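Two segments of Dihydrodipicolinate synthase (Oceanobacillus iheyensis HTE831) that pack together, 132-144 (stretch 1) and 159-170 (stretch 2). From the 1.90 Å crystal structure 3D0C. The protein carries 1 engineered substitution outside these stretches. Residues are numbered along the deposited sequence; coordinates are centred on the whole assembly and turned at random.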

# COMPACT_ATOMS: atom_id res chain seq x y z
N ILE A 132 1.41 -10.22 -15.03
CA ILE A 132 2.69 -9.53 -14.97
C ILE A 132 3.85 -10.45 -15.38
O ILE A 132 4.66 -10.10 -16.24
CB ILE A 132 2.93 -8.93 -13.57
CG1 ILE A 132 1.85 -7.87 -13.31
CG2 ILE A 132 4.33 -8.32 -13.47
CD1 ILE A 132 1.88 -7.31 -11.94
N ILE A 133 3.91 -11.64 -14.77
CA ILE A 133 4.95 -12.61 -15.05
C ILE A 133 5.01 -12.92 -16.56
O ILE A 133 6.08 -12.81 -17.18
CB ILE A 133 4.66 -13.92 -14.29
CG1 ILE A 133 4.68 -13.67 -12.77
CG2 ILE A 133 5.66 -15.00 -14.68
CD1 ILE A 133 4.29 -14.86 -11.95
N GLU A 134 3.86 -13.27 -17.12
CA GLU A 134 3.73 -13.63 -18.53
C GLU A 134 4.15 -12.52 -19.48
O GLU A 134 4.50 -12.80 -20.65
CB GLU A 134 2.26 -13.99 -18.82
CG GLU A 134 1.79 -15.25 -18.11
CD GLU A 134 0.36 -15.63 -18.51
OE1 GLU A 134 -0.26 -14.85 -19.30
OE2 GLU A 134 -0.14 -16.68 -18.05
N ALA A 135 4.10 -11.27 -19.00
CA ALA A 135 4.43 -10.14 -19.84
C ALA A 135 5.90 -9.70 -19.80
O ALA A 135 6.31 -8.82 -20.58
CB ALA A 135 3.52 -8.96 -19.51
N LEU A 136 6.69 -10.35 -18.93
CA LEU A 136 8.09 -10.05 -18.74
C LEU A 136 8.96 -11.16 -19.30
O LEU A 136 8.71 -12.34 -19.10
CB LEU A 136 8.41 -9.88 -17.25
CG LEU A 136 7.67 -8.73 -16.56
CD1 LEU A 136 8.02 -8.61 -15.07
CD2 LEU A 136 8.01 -7.41 -17.27
N ASP A 137 10.05 -10.74 -19.94
CA ASP A 137 11.04 -11.59 -20.56
C ASP A 137 12.18 -11.94 -19.58
O ASP A 137 13.37 -11.77 -19.88
CB ASP A 137 11.58 -10.88 -21.78
CG ASP A 137 10.53 -10.71 -22.85
OD1 ASP A 137 10.56 -9.67 -23.53
OD2 ASP A 137 9.70 -11.61 -23.01
N ALA A 138 11.78 -12.39 -18.39
CA ALA A 138 12.69 -12.80 -17.33
C ALA A 138 11.81 -13.39 -16.23
O ALA A 138 10.60 -13.17 -16.21
CB ALA A 138 13.50 -11.62 -16.81
N PRO A 139 12.40 -14.18 -15.33
CA PRO A 139 11.65 -14.79 -14.24
C PRO A 139 11.24 -13.79 -13.18
O PRO A 139 11.78 -12.68 -13.09
CB PRO A 139 12.62 -15.83 -13.69
CG PRO A 139 13.92 -15.18 -13.89
CD PRO A 139 13.80 -14.65 -15.31
N SER A 140 10.28 -14.22 -12.36
CA SER A 140 9.75 -13.41 -11.29
C SER A 140 9.76 -14.13 -9.97
O SER A 140 9.72 -15.35 -9.88
CB SER A 140 8.29 -13.04 -11.55
OG SER A 140 8.14 -12.21 -12.69
N ILE A 141 9.80 -13.33 -8.92
CA ILE A 141 9.68 -13.82 -7.57
C ILE A 141 8.53 -13.00 -6.98
O ILE A 141 8.35 -11.83 -7.38
CB ILE A 141 10.95 -13.57 -6.75
CG1 ILE A 141 12.08 -14.47 -7.25
CG2 ILE A 141 10.68 -13.86 -5.27
CD1 ILE A 141 13.42 -14.12 -6.65
N ILE A 142 7.75 -13.62 -6.09
CA ILE A 142 6.62 -12.94 -5.43
C ILE A 142 6.86 -12.74 -3.93
O ILE A 142 7.21 -13.67 -3.21
CB ILE A 142 5.30 -13.72 -5.60
CG1 ILE A 142 4.92 -13.72 -7.08
CG2 ILE A 142 4.16 -13.09 -4.76
CD1 ILE A 142 3.82 -14.65 -7.52
N TYR A 143 6.70 -11.48 -3.51
CA TYR A 143 6.82 -11.10 -2.10
C TYR A 143 5.40 -11.29 -1.57
O TYR A 143 4.51 -10.47 -1.82
CB TYR A 143 7.26 -9.65 -1.98
CG TYR A 143 7.45 -9.21 -0.54
CD1 TYR A 143 8.30 -9.90 0.33
CD2 TYR A 143 6.82 -8.06 -0.07
CE1 TYR A 143 8.51 -9.45 1.65
CE2 TYR A 143 7.02 -7.61 1.23
CZ TYR A 143 7.86 -8.29 2.09
OH TYR A 143 8.04 -7.79 3.36
N PHE A 144 5.21 -12.39 -0.86
CA PHE A 144 3.92 -12.79 -0.29
C PHE A 144 3.83 -12.49 1.21
O PHE A 144 4.40 -13.21 2.03
CB PHE A 144 3.74 -14.29 -0.53
CG PHE A 144 2.31 -14.75 -0.52
CD1 PHE A 144 1.51 -14.58 -1.64
CD2 PHE A 144 1.77 -15.37 0.60
CE1 PHE A 144 0.19 -15.02 -1.65
CE2 PHE A 144 0.45 -15.82 0.61
CZ PHE A 144 -0.34 -15.64 -0.52
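Stretch 2 (159-170) PLDKLVGIKYAI

Stretch 2 enters through a turn and then runs as a β-strand, 163-168, beside strand 140-144; the two point the same way, their axes 17° apart and 4.6 Å at closest approach. Leu 160 opens a type I β turn that ends at Leu 163, closed by a bond from Leu 163 N to Leu 160 O (3.0 Å), and Leu 160 CD1 meets Ile 133 CD1 on the helix at 4.1 Å. Asp 161, at the exposed bend, makes no contact.

Lys 162 CB packs 3.3 Å from Ile 133 CG2, and the extended chain carries Lys 162 NZ to Leu 136 O (2.8 Å) and, weakly, to Glu 134 O (3.4 Å), so a long cationic side chain reaches backbone carbonyls. Lys 162 O accepts Ser 140 N at 2.7 Å, starting the parallel ladder. Leu 163 pairs with Ser 140 and sends CD1 to Ile 142 CD1 (3.8 Å), apolar against apolar. Val 164 N returns a bond to Ser 140 O (3.1 Å), while Val 164 CG2 covers Pro 139 CB at 3.7 Å.

At Gly 165 an ideal CB would fall 3.2 Å from Ile 141 CG1, a tight fit that glycine avoids. Gly 165 O accepts Ile 142 N at 3.1 Å. Branched, apolar Ile 166 shares a sheet face with Ile 142 and Phe 144, Ile 166 CD1 lying 3.9 Å from Ile 142 CB. Lys 167 N binds Ile 142 O (2.8 Å) and Lys 167 O receives Phe 144 N (3.1 Å); Lys 167 CB, aliphatic, lies 3.9 Å from Tyr 143 CD1, but Lys 167 NZ is buried without a partner.

Flat Tyr 168 suits Phe 144: their near-parallel rings (23°) barely overlap, Tyr 168 CE1 lying 3.8 Å from Phe 144 CD2. Small Ala 169 fits CB 3.5 Å from Tyr 143 CE1, and Ala 169 N bonds Phe 144 O (2.7 Å). Apolar Ile 170 CD1 finishes against Phe 144 CE2 at 3.7 Å.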

# COMPACT_ATOMS: atom_id res chain seq x y z
N PRO A 159 3.44 -23.66 -10.91
CA PRO A 159 3.74 -24.34 -12.18
C PRO A 159 4.35 -23.47 -13.28
O PRO A 159 4.98 -23.98 -14.21
CB PRO A 159 2.39 -24.91 -12.59
CG PRO A 159 1.77 -25.23 -11.28
CD PRO A 159 2.06 -23.97 -10.49
N LEU A 160 4.13 -22.15 -13.19
CA LEU A 160 4.66 -21.24 -14.19
C LEU A 160 6.17 -21.26 -14.19
O LEU A 160 6.80 -20.98 -13.17
CB LEU A 160 4.18 -19.81 -13.93
CG LEU A 160 2.67 -19.55 -13.96
CD1 LEU A 160 2.38 -18.10 -13.63
CD2 LEU A 160 2.13 -19.90 -15.34
N ASP A 161 6.76 -21.57 -15.34
CA ASP A 161 8.21 -21.61 -15.46
C ASP A 161 8.88 -20.33 -14.96
O ASP A 161 9.89 -20.38 -14.26
CB ASP A 161 8.61 -21.85 -16.92
CG ASP A 161 8.58 -23.32 -17.29
OD1 ASP A 161 9.28 -24.11 -16.60
OD2 ASP A 161 7.87 -23.70 -18.24
N LYS A 162 8.30 -19.18 -15.31
CA LYS A 162 8.89 -17.90 -14.91
C LYS A 162 8.83 -17.61 -13.41
O LYS A 162 9.62 -16.80 -12.92
CB LYS A 162 8.23 -16.75 -15.67
CG LYS A 162 8.50 -16.79 -17.17
CD LYS A 162 7.79 -15.63 -17.86
CE LYS A 162 7.90 -15.76 -19.36
NZ LYS A 162 7.37 -14.57 -20.09
N LEU A 163 7.89 -18.22 -12.69
CA LEU A 163 7.82 -18.00 -11.25
C LEU A 163 8.87 -18.93 -10.63
O LEU A 163 8.62 -20.12 -10.47
CB LEU A 163 6.43 -18.33 -10.71
CG LEU A 163 6.26 -18.15 -9.19
CD1 LEU A 163 6.70 -16.75 -8.80
CD2 LEU A 163 4.81 -18.39 -8.79
N VAL A 164 10.02 -18.37 -10.29
CA VAL A 164 11.14 -19.14 -9.74
C VAL A 164 11.38 -19.00 -8.24
O VAL A 164 12.31 -19.61 -7.69
CB VAL A 164 12.44 -18.76 -10.45
CG1 VAL A 164 12.35 -19.12 -11.93
CG2 VAL A 164 12.71 -17.27 -10.29
N GLY A 165 10.55 -18.20 -7.57
CA GLY A 165 10.72 -18.05 -6.14
C GLY A 165 9.60 -17.31 -5.43
O GLY A 165 8.85 -16.56 -6.05
N ILE A 166 9.49 -17.55 -4.13
CA ILE A 166 8.51 -16.88 -3.29
C ILE A 166 9.23 -16.37 -2.05
O ILE A 166 9.84 -17.15 -1.32
CB ILE A 166 7.39 -17.82 -2.78
CG1 ILE A 166 6.65 -18.48 -3.94
CG2 ILE A 166 6.40 -17.01 -1.95
CD1 ILE A 166 5.86 -17.51 -4.80
N LYS A 167 9.19 -15.05 -1.84
CA LYS A 167 9.77 -14.49 -0.63
C LYS A 167 8.57 -14.51 0.32
O LYS A 167 7.78 -13.57 0.35
CB LYS A 167 10.27 -13.05 -0.85
CG LYS A 167 11.64 -12.98 -1.47
CD LYS A 167 12.10 -11.54 -1.60
CE LYS A 167 13.54 -11.46 -2.05
NZ LYS A 167 13.72 -12.08 -3.39
N TYR A 168 8.44 -15.61 1.06
CA TYR A 168 7.31 -15.79 1.97
C TYR A 168 7.51 -14.91 3.20
O TYR A 168 8.45 -15.12 3.98
CB TYR A 168 7.19 -17.26 2.39
CG TYR A 168 5.80 -17.63 2.85
CD1 TYR A 168 4.79 -17.92 1.93
CD2 TYR A 168 5.47 -17.67 4.21
CE1 TYR A 168 3.50 -18.23 2.34
CE2 TYR A 168 4.18 -17.98 4.64
CZ TYR A 168 3.20 -18.25 3.69
OH TYR A 168 1.91 -18.55 4.10
N ALA A 169 6.61 -13.96 3.40
CA ALA A 169 6.74 -13.04 4.52
C ALA A 169 5.60 -13.05 5.53
O ALA A 169 5.34 -12.04 6.18
CB ALA A 169 6.95 -11.61 3.99
N ILE A 170 4.92 -14.19 5.66
CA ILE A 170 3.85 -14.32 6.65
C ILE A 170 4.48 -15.15 7.78
O ILE A 170 4.81 -16.32 7.57
CB ILE A 170 2.63 -15.05 6.06
CG1 ILE A 170 2.02 -14.21 4.93
CG2 ILE A 170 1.59 -15.32 7.15
CD1 ILE A 170 0.87 -14.89 4.17